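Local coordinates for 14 KDA fatty acid binding protein (Schistosoma mansoni, PDB 1VYF) that binds long-chain fatty acids such as oleic and arachidonic acid inside a beta-barrel and may play a role in their transport, at residues W10-S15 and T37-V42; S23-S28 and V120-V125. All coordinates share one frame; numbering follows the deposited sequence. Where two conformers were deposited one is given.

Contact 1. Residues W10-S15 and T37-V42; sequences WKLSES and TVTPTV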
# COMPACT_ATOMS: atom_id res chain seq x y z
N TRP A 10 -11.47 -2.99 1.78
CA TRP A 10 -10.64 -4.18 1.90
C TRP A 10 -10.08 -4.23 3.31
O TRP A 10 -9.76 -3.19 3.84
CB TRP A 10 -9.47 -4.12 0.89
CG TRP A 10 -9.91 -4.07 -0.53
CD1 TRP A 10 -10.21 -2.93 -1.26
CD2 TRP A 10 -10.10 -5.17 -1.42
NE1 TRP A 10 -10.58 -3.28 -2.53
CE2 TRP A 10 -10.54 -4.65 -2.65
CE3 TRP A 10 -9.93 -6.55 -1.30
CZ2 TRP A 10 -10.82 -5.46 -3.75
CZ3 TRP A 10 -10.19 -7.35 -2.39
CH2 TRP A 10 -10.63 -6.80 -3.60
N LYS A 11 -10.01 -5.40 3.94
CA LYS A 11 -9.43 -5.51 5.26
C LYS A 11 -8.31 -6.54 5.23
O LYS A 11 -8.44 -7.63 4.66
CB LYS A 11 -10.49 -5.84 6.33
CG LYS A 11 -9.95 -5.87 7.77
CD LYS A 11 -11.05 -6.24 8.79
CE LYS A 11 -10.66 -5.86 10.21
NZ LYS A 11 -11.87 -5.54 11.03
N LEU A 12 -7.18 -6.18 5.83
CA LEU A 12 -6.03 -7.08 5.94
C LEU A 12 -6.43 -8.36 6.63
O LEU A 12 -6.96 -8.27 7.75
CB LEU A 12 -4.90 -6.46 6.78
CG LEU A 12 -3.63 -7.33 6.83
CD1 LEU A 12 -2.88 -7.27 5.50
CD2 LEU A 12 -2.76 -6.83 7.94
N SER A 13 -6.16 -9.48 5.97
CA SER A 13 -6.42 -10.85 6.50
C SER A 13 -5.19 -11.63 6.89
O SER A 13 -5.23 -12.39 7.88
CB SER A 13 -7.27 -11.68 5.52
OG SER A 13 -6.67 -11.88 4.25
N GLU A 14 -4.09 -11.47 6.14
CA GLU A 14 -2.84 -12.16 6.42
C GLU A 14 -1.62 -11.37 6.00
O GLU A 14 -1.64 -10.70 4.96
CB GLU A 14 -2.72 -13.48 5.66
CG GLU A 14 -3.94 -14.33 5.52
CD GLU A 14 -3.66 -15.41 4.51
OE1 GLU A 14 -3.84 -15.17 3.29
OE2 GLU A 14 -3.16 -16.46 4.95
N SER A 15 -0.55 -11.56 6.75
CA SER A 15 0.71 -10.90 6.48
C SER A 15 1.86 -11.91 6.60
O SER A 15 1.95 -12.62 7.60
CB SER A 15 0.90 -9.78 7.48
OG SER A 15 2.00 -9.00 7.11
N THR A 37 0.92 -5.83 14.19
CA THR A 37 -0.30 -6.14 14.92
C THR A 37 -1.59 -5.59 14.27
O THR A 37 -2.58 -6.32 14.17
CB THR A 37 -0.25 -5.67 16.39
OG1 THR A 37 -0.34 -4.24 16.45
CG2 THR A 37 1.08 -6.01 17.08
N VAL A 38 -1.59 -4.32 13.85
CA VAL A 38 -2.84 -3.71 13.37
C VAL A 38 -3.25 -4.31 12.04
O VAL A 38 -2.42 -4.71 11.23
CB VAL A 38 -2.80 -2.16 13.19
CG1 VAL A 38 -2.64 -1.48 14.52
CG2 VAL A 38 -1.72 -1.73 12.18
N THR A 39 -4.56 -4.32 11.84
CA THR A 39 -5.16 -4.85 10.62
C THR A 39 -5.98 -3.72 10.01
O THR A 39 -7.12 -3.45 10.41
CB THR A 39 -6.02 -6.08 10.92
OG1 THR A 39 -6.90 -5.78 11.99
CG2 THR A 39 -5.18 -7.18 11.47
N PRO A 40 -5.38 -2.99 9.07
CA PRO A 40 -6.05 -1.85 8.48
C PRO A 40 -7.17 -2.23 7.54
O PRO A 40 -7.18 -3.32 7.00
CB PRO A 40 -4.93 -1.17 7.70
CG PRO A 40 -3.73 -1.72 8.25
CD PRO A 40 -4.03 -3.16 8.52
N THR A 41 -8.08 -1.30 7.34
CA THR A 41 -9.04 -1.30 6.26
C THR A 41 -8.67 -0.26 5.21
O THR A 41 -8.32 0.86 5.52
CB THR A 41 -10.41 -1.03 6.85
OG1 THR A 41 -10.82 -2.18 7.59
CG2 THR A 41 -11.50 -0.88 5.77
N VAL A 42 -8.71 -0.65 3.94
CA VAL A 42 -8.29 0.19 2.82
C VAL A 42 -9.50 0.38 1.87
O VAL A 42 -10.18 -0.56 1.51
CB VAL A 42 -7.07 -0.40 2.09
CG1 VAL A 42 -6.65 0.45 0.91
CG2 VAL A 42 -5.88 -0.51 3.04
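W10 and V42 exchange two backbone hydrogen bonds. W10 N reaches V42 O at 2.8 Å, but its N-H is bent off the line (130°). V42 N reaches W10 O at 2.8 Å and is much straighter (165°). They are an antiparallel hydrogen-bonded pair; K11 and T41 form the non-hydrogen-bonded pair next to them. The third bond, L12 N to P40 O at 3.1 Å, is nearly linear, with the donor close to the C=O axis. W10 O also takes a CA-H...O contact from T41 CA. This is the pairing of the first two strands of the antiparallel fatty-acid binding protein barrel, which the two-helix insertion separates in sequence.

The side chains add little polar contact. With its CG anti to the backbone N (chi1 -175°), L12 runs alongside the P40 ring in the same direction; L12 CB sits 3.8 Å from P40 CD, and L12 CD2 is nearly as close. On the face shared by K11 and T41, the extended lysine chain passes obliquely over the threonine, with K11 CG 3.8 Å from T41 OG1. V42 O lies in the plane of the W10 ring, at its edge, 3.6 Å from CD1. The indole turns its NE1 to F6 O.

The side chains of P40 and V42 bring the pairing to the fatty acid cavity. The P40 side chain is about 4 Å from the bound oleic acid, and the side chains of V42 and the ligand-binding Y131 are about 4 Å apart. Beyond L12 the two segments part. S13 and E14 both face N130 in a classic beta bulge. Strand 8-16 lies between strands 41-47 and 125-133, while strand 50-56 borders 41-47 on its other side.

Contact 2. Residues S23-S28 and V120-V125; sequences SKLGVS and VTVGDV
K24 and V122 come no nearer than 7.5 Å between their CA atoms, where the end of helix 18-24 meets the hairpin joining strands 115-122 and 125-133. This is packing of the helical lid of the fatty-acid binding protein fold against a barrel turn. The turn is type II', running from V122 to V125, and V122 and V125 are joined by backbone hydrogen bonds in both directions. The helix finishes in a Schellman motif, with G26 at positive phi.

Side chains make the contact. The K24 chain runs antiparallel to the V122 side chain. K24 CG is anti to the backbone N (chi1 -179°), and the methylenes beyond it continue extended over the turn. K24 CD rests 3.5 Å from V125 CG2, and K24 CE lies 3.2 Å from V122 O. V122 also meets L25 obliquely: L25 CD2 touches V122 CG2 at 3.7 Å and approaches CG1 almost as closely. Two aliphatic surfaces therefore seat the helix end, one of them the lysine stem.

L25 and V120 also touch the bound oleic acid, so the inner side of this junction lines the ligand cavity. V125 packs on A20 and V21 of the same helix. T105 and N103 touch both L25 and V122.

The outer end of K24 is polar. The acidic D124 was modelled in two conformers, so any attraction of its carboxylate for the lysine is doubtful. The chain bends at its last torsion (chi4 83°), and a water accepts from both K24 NZ, at 2.6 Å, and D124 N, at 3.3 Å.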
# COMPACT_ATOMS: atom_id res chain seq x y z
N SER A 23 12.02 -3.64 9.06
CA SER A 23 13.30 -3.67 9.72
C SER A 23 14.34 -3.08 8.77
O SER A 23 15.14 -2.21 9.15
CB SER A 23 13.65 -5.11 10.10
OG SER A 23 14.78 -5.11 10.95
N LYS A 24 14.29 -3.55 7.53
CA LYS A 24 15.16 -3.06 6.46
C LYS A 24 14.98 -1.57 6.16
O LYS A 24 15.96 -0.87 5.90
CB LYS A 24 14.96 -3.91 5.20
CG LYS A 24 15.84 -3.50 4.02
CD LYS A 24 15.90 -4.60 2.97
CE LYS A 24 16.89 -4.25 1.86
NZ LYS A 24 18.28 -4.59 2.24
N LEU A 25 13.74 -1.09 6.22
CA LEU A 25 13.40 0.32 6.00
C LEU A 25 13.83 1.26 7.11
O LEU A 25 13.70 2.49 6.98
CB LEU A 25 11.89 0.47 5.79
CG LEU A 25 11.36 -0.11 4.49
CD1 LEU A 25 9.82 -0.09 4.46
CD2 LEU A 25 11.94 0.60 3.28
N GLY A 26 14.26 0.68 8.23
CA GLY A 26 14.74 1.43 9.38
C GLY A 26 13.64 1.89 10.31
O GLY A 26 13.87 2.81 11.12
N VAL A 27 12.44 1.30 10.20
CA VAL A 27 11.31 1.68 11.01
C VAL A 27 11.58 1.40 12.48
O VAL A 27 12.14 0.36 12.83
CB VAL A 27 9.99 0.97 10.58
CG1 VAL A 27 8.81 1.39 11.45
CG2 VAL A 27 9.67 1.29 9.13
N SER A 28 11.15 2.30 13.35
CA SER A 28 11.46 2.19 14.75
C SER A 28 10.88 0.90 15.30
O SER A 28 9.88 0.37 14.77
CB SER A 28 10.91 3.39 15.53
OG SER A 28 9.52 3.25 15.73
N VAL A 120 5.23 -6.40 -1.21
CA VAL A 120 6.07 -5.25 -0.84
C VAL A 120 7.53 -5.68 -0.92
O VAL A 120 7.95 -6.61 -0.23
CB VAL A 120 5.76 -4.78 0.57
CG1 VAL A 120 6.61 -3.54 0.97
CG2 VAL A 120 4.26 -4.50 0.71
N THR A 121 8.34 -5.00 -1.74
CA THR A 121 9.73 -5.41 -1.93
C THR A 121 10.66 -4.22 -1.68
O THR A 121 10.36 -3.13 -2.11
CB THR A 121 9.96 -5.96 -3.37
OG1 THR A 121 9.54 -5.00 -4.37
CG2 THR A 121 9.04 -7.05 -3.63
N VAL A 122 11.71 -4.44 -0.90
CA VAL A 122 12.75 -3.44 -0.63
C VAL A 122 14.07 -4.20 -0.89
O VAL A 122 14.47 -5.03 -0.08
CB VAL A 122 12.70 -2.96 0.82
CG1 VAL A 122 13.78 -1.90 1.07
CG2 VAL A 122 11.27 -2.39 1.18
N GLY A 123 14.69 -3.95 -2.04
CA GLY A 123 15.89 -4.66 -2.44
C GLY A 123 15.59 -6.12 -2.68
O GLY A 123 14.74 -6.44 -3.51
N ASP A 124 16.24 -6.99 -1.89
CA ASP A 124 16.10 -8.45 -2.03
C ASP A 124 15.07 -9.03 -1.04
O ASP A 124 14.81 -10.22 -1.08
CB ASP A 124 17.47 -9.19 -1.91
CG ASP A 124 18.12 -9.08 -0.52
OD1 ASP A 124 19.38 -9.13 -0.44
OD2 ASP A 124 17.50 -8.95 0.55
N VAL A 125 14.46 -8.20 -0.19
CA VAL A 125 13.46 -8.67 0.81
C VAL A 125 12.02 -8.45 0.28
O VAL A 125 11.69 -7.38 -0.29
CB VAL A 125 13.66 -7.93 2.14
CG1 VAL A 125 12.78 -8.45 3.21
CG2 VAL A 125 15.14 -8.01 2.59
O HOH W 1 18.55 -6.17 0.25

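Overall arrangement
From the N terminus, the chain first lays down strand 8-16, which carries one half of contact 1. It then runs into helix 18-24, whose end begins contact 2. Helix 29-35 follows, and the chain returns at 37-42 to close the first loop, which holds both helices. Contact 2 closes much later, at 120-125, after most of the barrel strands. The two loops cross: the segments alternate along the sequence. Contact 1 ties the first strand to the second across the helical insertion, and contact 2 fastens that insertion to the turn joining the last two strands. Their centres are 19 Å apart, and both border the oleic acid.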